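Local coordinates for malate oxidoreductase (Thermotoga maritima, PDB 1VL6), which probably catalyses the NAD-dependent oxidative decarboxylation of malate to pyruvate and carbon dioxide, as malic enzymes do, at residues I207-L212 and H241-R246. Residues are numbered along the deposited sequence; the frame is centred on the assembly and turned at random.
Sequences IVKFLL and HLEIAR
In V208 the methyl CG1 is set anti to the backbone N (chi1 171°), while I244 holds CG1 anti to its carbonyl carbon and beside its backbone N (chi1 -63°), which leaves its CG2 anti to that N; the two side chains thus meet tip to tip, CG1 of V208 lying 4.0 Å from CG2 of I244. CD1 of I244 comes about as close to the same valine methyl, which therefore meets both branches of the isoleucine. The backbones come nearest at this pair, with the CA atoms of V208 and I244 7.7 Å apart. The example is one of two helices packed together in the NAD-binding domain, probably of Rossmann type: helix 202-214, following the probable glycine-rich turn, rests V208 on V219 of strand 218-223, while helix 239-246 lays I244 on A221 of that strand. Beside the apolar pair, K209 and E243 reach out on extended chains that cross at about a right angle and close a salt bridge, NZ of K209 to OE2 of E243 at 3.1 Å, weak as a hydrogen bond. A glutamine in place of E243 would probably lose this salt bridge and leave the K209 ammonium without its acidic mate. The hydroxyl of Y205 is hydrogen-bonded to NZ of K209 and to OE1 of E243, and so links both charged groups.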
loop_
_atom_site.group_PDB
_atom_site.type_symbol
_atom_site.label_atom_id
_atom_site.label_comp_id
_atom_site.label_asym_id
_atom_site.label_seq_id
_atom_site.Cartn_x
_atom_site.Cartn_y
_atom_site.Cartn_z
ATOM N N ILE A 207 -4.368 -30.398 23.169
ATOM C CA ILE A 207 -3.019 -30.962 23.335
ATOM C C ILE A 207 -3.137 -32.432 23.746
ATOM O O ILE A 207 -2.446 -33.313 23.218
ATOM C CB ILE A 207 -2.212 -30.181 24.388
ATOM C CG1 ILE A 207 -1.761 -28.831 23.814
ATOM C CG2 ILE A 207 -1.008 -30.973 24.821
ATOM C CD1 ILE A 207 -1.489 -27.768 24.886
ATOM N N VAL A 208 -4.036 -32.712 24.675
ATOM C CA VAL A 208 -4.227 -34.099 25.095
ATOM C C VAL A 208 -4.585 -34.967 23.899
ATOM O O VAL A 208 -3.996 -36.015 23.684
ATOM C CB VAL A 208 -5.331 -34.187 26.141
ATOM C CG1 VAL A 208 -5.715 -35.669 26.433
ATOM C CG2 VAL A 208 -4.903 -33.459 27.395
ATOM N N LYS A 209 -5.560 -34.535 23.123
ATOM C CA LYS A 209 -6.012 -35.327 21.983
ATOM C C LYS A 209 -4.937 -35.505 20.886
ATOM O O LYS A 209 -4.844 -36.558 20.290
ATOM C CB LYS A 209 -7.289 -34.706 21.382
ATOM C CG LYS A 209 -8.530 -35.020 22.174
ATOM C CD LYS A 209 -9.735 -34.440 21.512
ATOM C CE LYS A 209 -11.019 -34.889 22.170
ATOM N NZ LYS A 209 -12.119 -34.295 21.396
ATOM N N PHE A 210 -4.143 -34.478 20.613
ATOM C CA PHE A 210 -3.053 -34.617 19.647
ATOM C C PHE A 210 -2.026 -35.590 20.136
ATOM O O PHE A 210 -1.561 -36.396 19.339
ATOM C CB PHE A 210 -2.337 -33.287 19.352
ATOM C CG PHE A 210 -2.937 -32.494 18.233
ATOM C CD1 PHE A 210 -4.187 -31.923 18.358
ATOM C CD2 PHE A 210 -2.252 -32.312 17.055
ATOM C CE1 PHE A 210 -4.740 -31.194 17.332
ATOM C CE2 PHE A 210 -2.793 -31.576 16.051
ATOM C CZ PHE A 210 -4.041 -31.019 16.184
ATOM N N LEU A 211 -1.641 -35.505 21.415
ATOM C CA LEU A 211 -0.641 -36.447 21.935
ATOM C C LEU A 211 -1.144 -37.878 21.806
ATOM O O LEU A 211 -0.389 -38.784 21.420
ATOM C CB LEU A 211 -0.258 -36.145 23.380
ATOM C CG LEU A 211 0.434 -34.797 23.617
ATOM C CD1 LEU A 211 0.519 -34.488 25.112
ATOM C CD2 LEU A 211 1.794 -34.761 22.992
ATOM N N LEU A 212 -2.423 -38.085 22.095
ATOM C CA LEU A 212 -2.957 -39.432 21.951
ATOM C C LEU A 212 -2.911 -39.868 20.510
ATOM O O LEU A 212 -2.428 -40.911 20.257
ATOM C CB LEU A 212 -4.353 -39.575 22.519
ATOM C CG LEU A 212 -4.465 -39.356 24.044
ATOM C CD1 LEU A 212 -5.925 -39.071 24.475
ATOM C CD2 LEU A 212 -3.864 -40.486 24.885
ATOM N N HIS A 241 -13.992 -32.225 30.471
ATOM C CA HIS A 241 -13.030 -32.805 31.381
ATOM C C HIS A 241 -13.371 -34.280 31.591
ATOM O O HIS A 241 -12.511 -35.144 31.646
ATOM C CB HIS A 241 -13.069 -32.048 32.716
ATOM C CG HIS A 241 -12.435 -30.698 32.666
ATOM N ND1 HIS A 241 -12.255 -29.924 33.793
ATOM C CD2 HIS A 241 -11.886 -30.004 31.636
ATOM C CE1 HIS A 241 -11.631 -28.808 33.454
ATOM N NE2 HIS A 241 -11.380 -28.839 32.154
ATOM N N LEU A 242 -14.648 -34.573 31.704
ATOM C CA LEU A 242 -15.076 -35.964 31.786
ATOM C C LEU A 242 -14.598 -36.704 30.523
ATOM O O LEU A 242 -14.061 -37.810 30.593
ATOM C CB LEU A 242 -16.581 -36.042 31.939
ATOM C CG LEU A 242 -17.209 -37.344 32.397
ATOM C CD1 LEU A 242 -16.805 -37.750 33.805
ATOM C CD2 LEU A 242 -18.722 -37.168 32.353
ATOM N N GLU A 243 -14.772 -36.096 29.360
ATOM C CA GLU A 243 -14.352 -36.756 28.141
ATOM C C GLU A 243 -12.852 -37.083 28.213
ATOM O O GLU A 243 -12.423 -38.214 27.886
ATOM C CB GLU A 243 -14.617 -35.860 26.952
ATOM C CG GLU A 243 -14.476 -36.556 25.616
ATOM C CD GLU A 243 -14.316 -35.578 24.461
ATOM O OE1 GLU A 243 -14.698 -34.396 24.594
ATOM O OE2 GLU A 243 -13.780 -35.989 23.422
ATOM N N ILE A 244 -12.059 -36.111 28.677
ATOM C CA ILE A 244 -10.622 -36.303 28.805
ATOM C C ILE A 244 -10.239 -37.374 29.804
ATOM O O ILE A 244 -9.341 -38.218 29.558
ATOM C CB ILE A 244 -9.920 -35.008 29.170
ATOM C CG1 ILE A 244 -10.119 -33.971 28.050
ATOM C CG2 ILE A 244 -8.408 -35.259 29.391
ATOM C CD1 ILE A 244 -9.576 -34.368 26.705
ATOM N N ALA A 245 -10.920 -37.357 30.932
ATOM C CA ALA A 245 -10.637 -38.350 31.955
ATOM C C ALA A 245 -10.820 -39.757 31.375
ATOM O O ALA A 245 -10.155 -40.709 31.783
ATOM C CB ALA A 245 -11.552 -38.164 33.166
ATOM N N ARG A 246 -11.757 -39.900 30.451
ATOM C CA ARG A 246 -12.051 -41.225 29.918
ATOM C C ARG A 246 -11.028 -41.751 28.922
ATOM O O ARG A 246 -10.949 -42.937 28.694
ATOM C CB ARG A 246 -13.407 -41.237 29.271
ATOM C CG ARG A 246 -14.463 -41.225 30.296
ATOM C CD ARG A 246 -15.755 -40.729 29.775
ATOM N NE ARG A 246 -16.806 -41.209 30.646
ATOM C CZ ARG A 246 -17.965 -40.628 30.779
ATOM N NH1 ARG A 246 -18.246 -39.535 30.091
ATOM N NH2 ARG A 246 -18.850 -41.142 31.604
#